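Local coordinates for rhamnonate dehydratase (Gibberella zeae PH-1, PDB 3FXG), which probably dehydrates L-rhamnonate to a 2-keto-3-deoxy sugar acid with the help of a bound magnesium ion, as a member of the enolase superfamily, at residues G328-I336 / T377-L387; P87-Q95 / I398-V406. All coordinates share one frame; numbering follows the deposited sequence.

Starting from the N terminus, the chain first lays down strands of the antiparallel sheet in the N-terminal domain and then helix 86-101, whose residues 87-95 supply the first half of contact 2. The barrel-like domain follows, and within it helix 329-335 meets the loop 377-387 after strand 374-376; this is contact 1, which closes a short loop of 40 residues. Only then does the chain return to the N-terminal sheet as strand 397-399, and the turn beyond completes contact 2 across 302 residues. Contact 1 is thus nested inside contact 2. Their centres are 29 Å apart, but helix 128-148 packs on the cluster of contact 1 and on the other side of the helical segment 87-95.

Contact 1 (G328-I336 / T377-L387); sequences GPYSYHFQI and TADLDKPGFGL
Within the barrel domain of this enolase-superfamily fold, helix 329-335 packs against the loop after strand 374-376 through an aromatic cluster of Tyr330, His333 and Phe385. Tyr330 turns its edge to the face of Phe385 in a T-shaped pair, planes at 88°, with Tyr330 CD1 over the middle of the Phe385 ring. Phe385 in turn points its own edge at a face of His333, CD1 lying 3.9 Å from His333 ND1. Leu380 takes the other face of the imidazole, where its CB makes an off-centre CH-pi contact. With CG beside the backbone N (chi1 -80°), the His333 ring leans back along the helix, and ND1 donates to Pro329 O at 3.1 Å. At the ring edge, NE2 lies 3.0 Å from water 1, which is 2.8 Å from Leu380 O and 3.0 Å from Lys382 O; it probably bridges helix and loop, though its bond to the imidazole is weak. At the ends, Pro329 CG meets Leu387 CD2 at 3.9 Å, and Ile336 CG1 meets Thr377 CG2 at 3.8 Å. Helix 128-148 lies against the cluster, Leu138 touching both Tyr330 and Phe385, while Tyr332 rests on strand 344-347 and Phe334 on helix 305-316.

Contact 2 (P87-Q95 / I398-V406); sequences PPACWLVHQ and IPSDYLFKV
Phe404 lays the CE1 corner of its ring over one face of the Trp91 indole, 3.7 Å from Trp91 CD1. The planes are 29° apart and the rings are offset, so that it is the CE1 edge of the phenyl that lies over the pyrrole side. A chi1 of -167° sends the indole out beside its own backbone carbonyl, alongside the 3-10 turn 401-404. Gln95, one turn on, bends at chi2 (-61°) and folds back over the indole, its CG 3.6 Å from Phe404 CE1, so this methylene touches both rings. On the side of the phenyl ring away from Trp91, His94 CB comes within 3.7 Å of Phe404 CZ, completing an aromatic cluster in which the imidazole stands nearly perpendicular to the phenyl. Water 2 lies at the edge of the indole, accepting from Trp91 NE1 at 3.0 Å and donating to Leu403 O at 2.8 Å, a polar bridge between helix and turn. Toward the start of the helix, the methyl Leu403 CD1 presses on Pro87 O at 3.3 Å and on the proline ring, while Tyr402 OH lies 3.7 Å from Pro87 CG. Leu403 CD1 also faces Cys90, whose CB is 3.5 Å from Ser400 CB. The polar ends of Ser400 and His94 are joined through Ser16, whose OG is hydrogen-bonded to Ser400 OG and to His94 NE2. Ser16 belongs to strand 11-19, the neighbour of strand 397-399 in the antiparallel sheet. Helix 86-101 lies between this C-terminal turn and helix 128-148, which Ala89 and Leu92 touch at Val132, while Trp91 packs on Pro88 of a neighbouring subunit.

Contact 1 (G328-I336 / T377-L387)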
loop_
_atom_site.group_PDB
_atom_site.type_symbol
_atom_site.label_atom_id
_atom_site.label_comp_id
_atom_site.label_asym_id
_atom_site.label_seq_id
_atom_site.Cartn_x
_atom_site.Cartn_y
_atom_site.Cartn_z
ATOM N N GLY A 328 22.990 -33.936 -0.854
ATOM C CA GLY A 328 23.721 -34.909 -0.054
ATOM C C GLY A 328 24.267 -34.388 1.271
ATOM O O GLY A 328 23.641 -33.542 1.903
ATOM N N PRO A 329 25.433 -34.881 1.725
ATOM C CA PRO A 329 26.051 -34.453 2.988
ATOM C C PRO A 329 26.181 -32.938 3.165
ATOM O O PRO A 329 26.127 -32.432 4.286
ATOM C CB PRO A 329 27.403 -35.151 2.957
ATOM C CG PRO A 329 27.075 -36.441 2.262
ATOM C CD PRO A 329 26.213 -35.972 1.109
ATOM N N TYR A 330 26.362 -32.214 2.068
ATOM C CA TYR A 330 26.486 -30.763 2.158
ATOM C C TYR A 330 25.195 -30.181 2.722
ATOM O O TYR A 330 25.205 -29.139 3.379
ATOM C CB TYR A 330 26.785 -30.168 0.782
ATOM C CG TYR A 330 28.000 -30.786 0.134
ATOM C CD1 TYR A 330 29.187 -30.943 0.851
ATOM C CD2 TYR A 330 27.958 -31.242 -1.183
ATOM C CE1 TYR A 330 30.301 -31.544 0.275
ATOM C CE2 TYR A 330 29.068 -31.845 -1.768
ATOM C CZ TYR A 330 30.234 -31.994 -1.032
ATOM O OH TYR A 330 31.328 -32.607 -1.592
ATOM N N SER A 331 24.082 -30.859 2.462
ATOM C CA SER A 331 22.799 -30.409 2.974
ATOM C C SER A 331 22.475 -31.093 4.301
ATOM O O SER A 331 21.854 -30.491 5.175
ATOM C CB SER A 331 21.689 -30.673 1.953
ATOM O OG SER A 331 21.728 -32.011 1.489
ATOM N N TYR A 332 22.910 -32.341 4.471
ATOM C CA TYR A 332 22.632 -33.052 5.717
ATOM C C TYR A 332 23.217 -32.318 6.918
ATOM O O TYR A 332 22.540 -32.125 7.926
ATOM C CB TYR A 332 23.197 -34.481 5.681
ATOM C CG TYR A 332 22.766 -35.290 4.478
ATOM C CD1 TYR A 332 21.614 -34.959 3.765
ATOM C CD2 TYR A 332 23.515 -36.388 4.045
ATOM C CE1 TYR A 332 21.220 -35.691 2.655
ATOM C CE2 TYR A 332 23.126 -37.130 2.934
ATOM C CZ TYR A 332 21.979 -36.773 2.245
ATOM O OH TYR A 332 21.589 -37.482 1.134
ATOM N N HIS A 333 24.475 -31.904 6.808
ATOM C CA HIS A 333 25.125 -31.208 7.910
ATOM C C HIS A 333 24.435 -29.890 8.230
ATOM O O HIS A 333 24.422 -29.447 9.377
ATOM C CB HIS A 333 26.603 -30.964 7.595
ATOM C CG HIS A 333 27.474 -32.163 7.816
ATOM N ND1 HIS A 333 27.452 -33.267 6.989
ATOM C CD2 HIS A 333 28.403 -32.425 8.766
ATOM C CE1 HIS A 333 28.333 -34.154 7.418
ATOM N NE2 HIS A 333 28.924 -33.668 8.494
ATOM N N PHE A 334 23.857 -29.271 7.209
ATOM C CA PHE A 334 23.157 -28.012 7.399
ATOM C C PHE A 334 21.795 -28.242 8.052
ATOM O O PHE A 334 21.472 -27.622 9.064
ATOM C CB PHE A 334 22.974 -27.306 6.055
ATOM C CG PHE A 334 22.165 -26.049 6.144
ATOM C CD1 PHE A 334 22.692 -24.907 6.730
ATOM C CD2 PHE A 334 20.859 -26.019 5.665
ATOM C CE1 PHE A 334 21.928 -23.749 6.844
ATOM C CE2 PHE A 334 20.087 -24.865 5.776
ATOM C CZ PHE A 334 20.625 -23.731 6.367
ATOM N N GLN A 335 21.000 -29.138 7.471
ATOM C CA GLN A 335 19.665 -29.433 7.988
ATOM C C GLN A 335 19.618 -29.891 9.436
ATOM O O GLN A 335 18.677 -29.581 10.164
ATOM C CB GLN A 335 18.976 -30.504 7.133
ATOM C CG GLN A 335 18.494 -30.030 5.778
ATOM C CD GLN A 335 17.790 -28.689 5.851
ATOM O OE1 GLN A 335 18.436 -27.653 5.998
ATOM N NE2 GLN A 335 16.463 -28.701 5.757
ATOM N N ILE A 336 20.630 -30.636 9.856
ATOM C CA ILE A 336 20.664 -31.159 11.215
ATOM C C ILE A 336 21.046 -30.106 12.258
ATOM O O ILE A 336 20.862 -30.323 13.453
ATOM C CB ILE A 336 21.674 -32.334 11.305
ATOM C CG1 ILE A 336 21.340 -33.238 12.491
ATOM C CG2 ILE A 336 23.090 -31.795 11.443
ATOM C CD1 ILE A 336 20.074 -34.040 12.295
ATOM N N THR A 377 22.632 -38.280 13.525
ATOM C CA THR A 377 23.834 -37.494 13.764
ATOM C C THR A 377 25.044 -38.420 13.709
ATOM O O THR A 377 26.116 -38.034 13.240
ATOM C CB THR A 377 23.795 -36.802 15.143
ATOM O OG1 THR A 377 23.354 -37.735 16.136
ATOM C CG2 THR A 377 22.852 -35.609 15.115
ATOM N N ALA A 378 24.865 -39.647 14.191
ATOM C CA ALA A 378 25.941 -40.629 14.181
ATOM C C ALA A 378 26.431 -40.862 12.753
ATOM O O ALA A 378 27.631 -40.989 12.522
ATOM C CB ALA A 378 25.462 -41.941 14.792
ATOM N N ASP A 379 25.505 -40.905 11.795
ATOM C CA ASP A 379 25.869 -41.121 10.394
ATOM C C ASP A 379 26.781 -40.007 9.888
ATOM O O ASP A 379 27.554 -40.201 8.948
ATOM C CB ASP A 379 24.624 -41.153 9.492
ATOM C CG ASP A 379 23.694 -42.312 9.796
ATOM O OD1 ASP A 379 24.181 -43.440 10.021
ATOM O OD2 ASP A 379 22.463 -42.095 9.786
ATOM N N LEU A 380 26.686 -38.837 10.512
ATOM C CA LEU A 380 27.480 -37.688 10.094
ATOM C C LEU A 380 28.752 -37.468 10.903
ATOM O O LEU A 380 29.495 -36.518 10.647
ATOM C CB LEU A 380 26.617 -36.424 10.162
ATOM C CG LEU A 380 25.261 -36.493 9.450
ATOM C CD1 LEU A 380 24.544 -35.159 9.584
ATOM C CD2 LEU A 380 25.468 -36.837 7.980
ATOM N N ASP A 381 29.016 -38.344 11.869
ATOM C CA ASP A 381 30.201 -38.183 12.704
ATOM C C ASP A 381 31.522 -38.634 12.093
ATOM O O ASP A 381 32.086 -39.661 12.469
ATOM C CB ASP A 381 29.997 -38.856 14.067
ATOM C CG ASP A 381 29.090 -38.046 14.982
ATOM O OD1 ASP A 381 29.103 -36.800 14.885
ATOM O OD2 ASP A 381 28.376 -38.644 15.808
ATOM N N LYS A 382 32.002 -37.840 11.145
ATOM C CA LYS A 382 33.269 -38.071 10.470
ATOM C C LYS A 382 33.828 -36.674 10.210
ATOM O O LYS A 382 33.071 -35.706 10.138
ATOM C CB LYS A 382 33.055 -38.821 9.153
ATOM C CG LYS A 382 32.620 -40.267 9.343
ATOM C CD LYS A 382 32.396 -40.964 8.017
ATOM C CE LYS A 382 31.889 -42.382 8.226
ATOM N NZ LYS A 382 31.457 -43.017 6.952
ATOM N N PRO A 383 35.158 -36.546 10.084
ATOM C CA PRO A 383 35.786 -35.243 9.836
ATOM C C PRO A 383 35.233 -34.519 8.605
ATOM O O PRO A 383 35.019 -35.132 7.561
ATOM C CB PRO A 383 37.262 -35.600 9.686
ATOM C CG PRO A 383 37.405 -36.796 10.586
ATOM C CD PRO A 383 36.180 -37.597 10.237
ATOM N N GLY A 384 35.007 -33.214 8.738
ATOM C CA GLY A 384 34.487 -32.436 7.624
ATOM C C GLY A 384 33.122 -32.918 7.174
ATOM O O GLY A 384 32.233 -33.117 8.001
ATOM N N PHE A 385 32.950 -33.099 5.867
ATOM C CA PHE A 385 31.680 -33.575 5.333
ATOM C C PHE A 385 31.648 -35.100 5.280
ATOM O O PHE A 385 30.699 -35.695 4.771
ATOM C CB PHE A 385 31.415 -32.970 3.947
ATOM C CG PHE A 385 30.931 -31.540 3.998
ATOM C CD1 PHE A 385 29.718 -31.227 4.609
ATOM C CD2 PHE A 385 31.692 -30.508 3.460
ATOM C CE1 PHE A 385 29.272 -29.909 4.685
ATOM C CE2 PHE A 385 31.256 -29.181 3.530
ATOM C CZ PHE A 385 30.046 -28.882 4.144
ATOM N N GLY A 386 32.696 -35.717 5.817
ATOM C CA GLY A 386 32.782 -37.170 5.891
ATOM C C GLY A 386 32.797 -37.992 4.619
ATOM O O GLY A 386 32.517 -39.193 4.659
ATOM N N LEU A 387 33.131 -37.373 3.494
ATOM C CA LEU A 387 33.170 -38.094 2.228
ATOM C C LEU A 387 34.601 -38.454 1.853
ATOM O O LEU A 387 35.486 -37.602 1.854
ATOM C CB LEU A 387 32.535 -37.252 1.120
ATOM C CG LEU A 387 31.038 -36.983 1.284
ATOM C CD1 LEU A 387 30.588 -35.941 0.273
ATOM C CD2 LEU A 387 30.262 -38.277 1.106
HETATM O O HOH W 1 30.789 -36.027 8.237
#

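Contact 2 (P87-Q95 / I398-V406)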
loop_
_atom_site.group_PDB
_atom_site.type_symbol
_atom_site.label_atom_id
_atom_site.label_comp_id
_atom_site.label_asym_id
_atom_site.label_seq_id
_atom_site.Cartn_x
_atom_site.Cartn_y
_atom_site.Cartn_z
ATOM N N PRO A 87 34.068 -28.116 -16.926
ATOM C CA PRO A 87 35.175 -27.322 -17.469
ATOM C C PRO A 87 35.106 -25.813 -17.217
ATOM O O PRO A 87 36.056 -25.225 -16.703
ATOM C CB PRO A 87 35.148 -27.671 -18.957
ATOM C CG PRO A 87 34.660 -29.080 -18.955
ATOM C CD PRO A 87 33.527 -29.024 -17.952
ATOM N N PRO A 88 33.986 -25.163 -17.575
ATOM C CA PRO A 88 33.925 -23.716 -17.334
ATOM C C PRO A 88 34.082 -23.344 -15.860
ATOM O O PRO A 88 34.630 -22.290 -15.531
ATOM C CB PRO A 88 32.568 -23.322 -17.919
ATOM C CG PRO A 88 31.749 -24.573 -17.775
ATOM C CD PRO A 88 32.729 -25.656 -18.164
ATOM N N ALA A 89 33.612 -24.218 -14.974
ATOM C CA ALA A 89 33.721 -23.979 -13.542
ATOM C C ALA A 89 35.192 -24.022 -13.139
ATOM O O ALA A 89 35.673 -23.146 -12.418
ATOM C CB ALA A 89 32.933 -25.034 -12.769
ATOM N N CYS A 90 35.904 -25.042 -13.616
ATOM C CA CYS A 90 37.322 -25.191 -13.298
ATOM C C CYS A 90 38.141 -24.027 -13.830
ATOM O O CYS A 90 39.101 -23.595 -13.193
ATOM C CB CYS A 90 37.872 -26.498 -13.877
ATOM S SG CYS A 90 37.196 -27.985 -13.111
ATOM N N TRP A 91 37.764 -23.525 -15.001
ATOM C CA TRP A 91 38.476 -22.404 -15.606
ATOM C C TRP A 91 38.390 -21.194 -14.680
ATOM O O TRP A 91 39.388 -20.517 -14.432
ATOM C CB TRP A 91 37.858 -22.055 -16.959
ATOM C CG TRP A 91 38.697 -21.140 -17.796
ATOM C CD1 TRP A 91 39.617 -21.501 -18.741
ATOM C CD2 TRP A 91 38.689 -19.706 -17.770
ATOM N NE1 TRP A 91 40.178 -20.382 -19.308
ATOM C CE2 TRP A 91 39.628 -19.267 -18.731
ATOM C CE3 TRP A 91 37.978 -18.750 -17.027
ATOM C CZ2 TRP A 91 39.877 -17.908 -18.973
ATOM C CZ3 TRP A 91 38.225 -17.397 -17.266
ATOM C CH2 TRP A 91 39.168 -16.990 -18.234
ATOM N N LEU A 92 37.192 -20.931 -14.164
ATOM C CA LEU A 92 36.978 -19.797 -13.269
ATOM C C LEU A 92 37.703 -19.964 -11.937
ATOM O O LEU A 92 38.274 -19.008 -11.410
ATOM C CB LEU A 92 35.479 -19.596 -13.028
ATOM C CG LEU A 92 34.676 -19.136 -14.248
ATOM C CD1 LEU A 92 33.187 -19.200 -13.941
ATOM C CD2 LEU A 92 35.084 -17.718 -14.626
ATOM N N VAL A 93 37.680 -21.178 -11.397
ATOM C CA VAL A 93 38.348 -21.457 -10.130
ATOM C C VAL A 93 39.775 -20.913 -10.120
ATOM O O VAL A 93 40.163 -20.165 -9.221
ATOM C CB VAL A 93 38.427 -22.982 -9.852
ATOM C CG1 VAL A 93 39.379 -23.247 -8.695
ATOM C CG2 VAL A 93 37.042 -23.534 -9.530
ATOM N N HIS A 94 40.549 -21.287 -11.131
ATOM C CA HIS A 94 41.945 -20.874 -11.222
ATOM C C HIS A 94 42.194 -19.490 -11.798
ATOM O O HIS A 94 43.054 -18.763 -11.310
ATOM C CB HIS A 94 42.728 -21.915 -12.023
ATOM C CG HIS A 94 42.703 -23.279 -11.407
ATOM N ND1 HIS A 94 43.395 -23.588 -10.255
ATOM C CD2 HIS A 94 42.022 -24.398 -11.746
ATOM C CE1 HIS A 94 43.140 -24.838 -9.911
ATOM N NE2 HIS A 94 42.308 -25.351 -10.799
ATOM N N GLN A 95 41.449 -19.114 -12.829
ATOM C CA GLN A 95 41.652 -17.803 -13.433
ATOM C C GLN A 95 41.176 -16.642 -12.562
ATOM O O GLN A 95 41.790 -15.574 -12.552
ATOM C CB GLN A 95 40.968 -17.740 -14.799
ATOM C CG GLN A 95 41.622 -18.609 -15.865
ATOM C CD GLN A 95 43.065 -18.214 -16.134
ATOM O OE1 GLN A 95 43.998 -18.901 -15.718
ATOM N NE2 GLN A 95 43.251 -17.096 -16.822
ATOM N N ILE A 398 39.862 -35.815 -14.194
ATOM C CA ILE A 398 40.608 -35.144 -15.244
ATOM C C ILE A 398 41.136 -33.790 -14.786
ATOM O O ILE A 398 40.358 -32.870 -14.536
ATOM C CB ILE A 398 39.710 -34.924 -16.478
ATOM C CG1 ILE A 398 39.085 -36.253 -16.904
ATOM C CG2 ILE A 398 40.516 -34.324 -17.611
ATOM C CD1 ILE A 398 38.027 -36.116 -17.976
ATOM N N PRO A 399 42.467 -33.652 -14.662
ATOM C CA PRO A 399 43.042 -32.373 -14.234
ATOM C C PRO A 399 42.554 -31.288 -15.197
ATOM O O PRO A 399 42.468 -31.522 -16.403
ATOM C CB PRO A 399 44.544 -32.617 -14.348
ATOM C CG PRO A 399 44.663 -34.081 -14.052
ATOM C CD PRO A 399 43.521 -34.661 -14.854
ATOM N N SER A 400 42.230 -30.113 -14.670
ATOM C CA SER A 400 41.728 -29.025 -15.505
ATOM C C SER A 400 42.821 -28.300 -16.287
ATOM O O SER A 400 42.537 -27.367 -17.038
ATOM C CB SER A 400 40.963 -28.021 -14.641
ATOM O OG SER A 400 41.797 -27.481 -13.633
ATOM N N ASP A 401 44.064 -28.747 -16.113
ATOM C CA ASP A 401 45.230 -28.160 -16.775
ATOM C C ASP A 401 45.079 -27.886 -18.274
ATOM O O ASP A 401 45.509 -26.842 -18.763
ATOM C CB ASP A 401 46.449 -29.064 -16.561
ATOM C CG ASP A 401 46.867 -29.152 -15.101
ATOM O OD1 ASP A 401 45.985 -29.269 -14.223
ATOM O OD2 ASP A 401 48.085 -29.119 -14.833
ATOM N N TYR A 402 44.477 -28.821 -19.002
ATOM C CA TYR A 402 44.317 -28.667 -20.445
ATOM C C TYR A 402 43.556 -27.407 -20.853
ATOM O O TYR A 402 43.781 -26.863 -21.933
ATOM C CB TYR A 402 43.627 -29.905 -21.033
ATOM C CG TYR A 402 42.131 -29.970 -20.810
ATOM C CD1 TYR A 402 41.242 -29.484 -21.772
ATOM C CD2 TYR A 402 41.602 -30.518 -19.642
ATOM C CE1 TYR A 402 39.862 -29.547 -21.577
ATOM C CE2 TYR A 402 40.224 -30.584 -19.437
ATOM C CZ TYR A 402 39.363 -30.099 -20.405
ATOM O OH TYR A 402 38.002 -30.160 -20.205
ATOM N N LEU A 403 42.661 -26.943 -19.986
ATOM C CA LEU A 403 41.860 -25.756 -20.270
ATOM C C LEU A 403 42.683 -24.472 -20.344
ATOM O O LEU A 403 42.209 -23.451 -20.850
ATOM C CB LEU A 403 40.769 -25.599 -19.207
ATOM C CG LEU A 403 39.643 -26.633 -19.219
ATOM C CD1 LEU A 403 38.829 -26.524 -17.938
ATOM C CD2 LEU A 403 38.761 -26.415 -20.442
ATOM N N PHE A 404 43.914 -24.527 -19.849
ATOM C CA PHE A 404 44.773 -23.351 -19.842
ATOM C C PHE A 404 45.914 -23.421 -20.850
ATOM O O PHE A 404 46.756 -22.527 -20.904
ATOM C CB PHE A 404 45.316 -23.143 -18.430
ATOM C CG PHE A 404 44.245 -23.142 -17.374
ATOM C CD1 PHE A 404 43.327 -22.100 -17.295
ATOM C CD2 PHE A 404 44.129 -24.204 -16.483
ATOM C CE1 PHE A 404 42.307 -22.116 -16.343
ATOM C CE2 PHE A 404 43.116 -24.230 -15.529
ATOM C CZ PHE A 404 42.203 -23.186 -15.459
ATOM N N LYS A 405 45.938 -24.482 -21.650
ATOM C CA LYS A 405 46.971 -24.646 -22.668
ATOM C C LYS A 405 46.553 -23.934 -23.948
ATOM O O LYS A 405 46.197 -24.571 -24.941
ATOM C CB LYS A 405 47.211 -26.131 -22.958
ATOM C CG LYS A 405 48.276 -26.783 -22.086
ATOM C CD LYS A 405 47.937 -26.698 -20.610
ATOM C CE LYS A 405 49.075 -27.237 -19.754
ATOM N NZ LYS A 405 49.381 -28.660 -20.060
ATOM N N VAL A 406 46.594 -22.607 -23.918
ATOM C CA VAL A 406 46.214 -21.806 -25.073
ATOM C C VAL A 406 47.298 -21.861 -26.146
ATOM O O VAL A 406 48.476 -21.634 -25.868
ATOM C CB VAL A 406 45.963 -20.332 -24.667
ATOM C CG1 VAL A 406 47.169 -19.782 -23.926
ATOM C CG2 VAL A 406 45.669 -19.492 -25.901
HETATM O O HOH W 2 41.979 -20.782 -21.710
#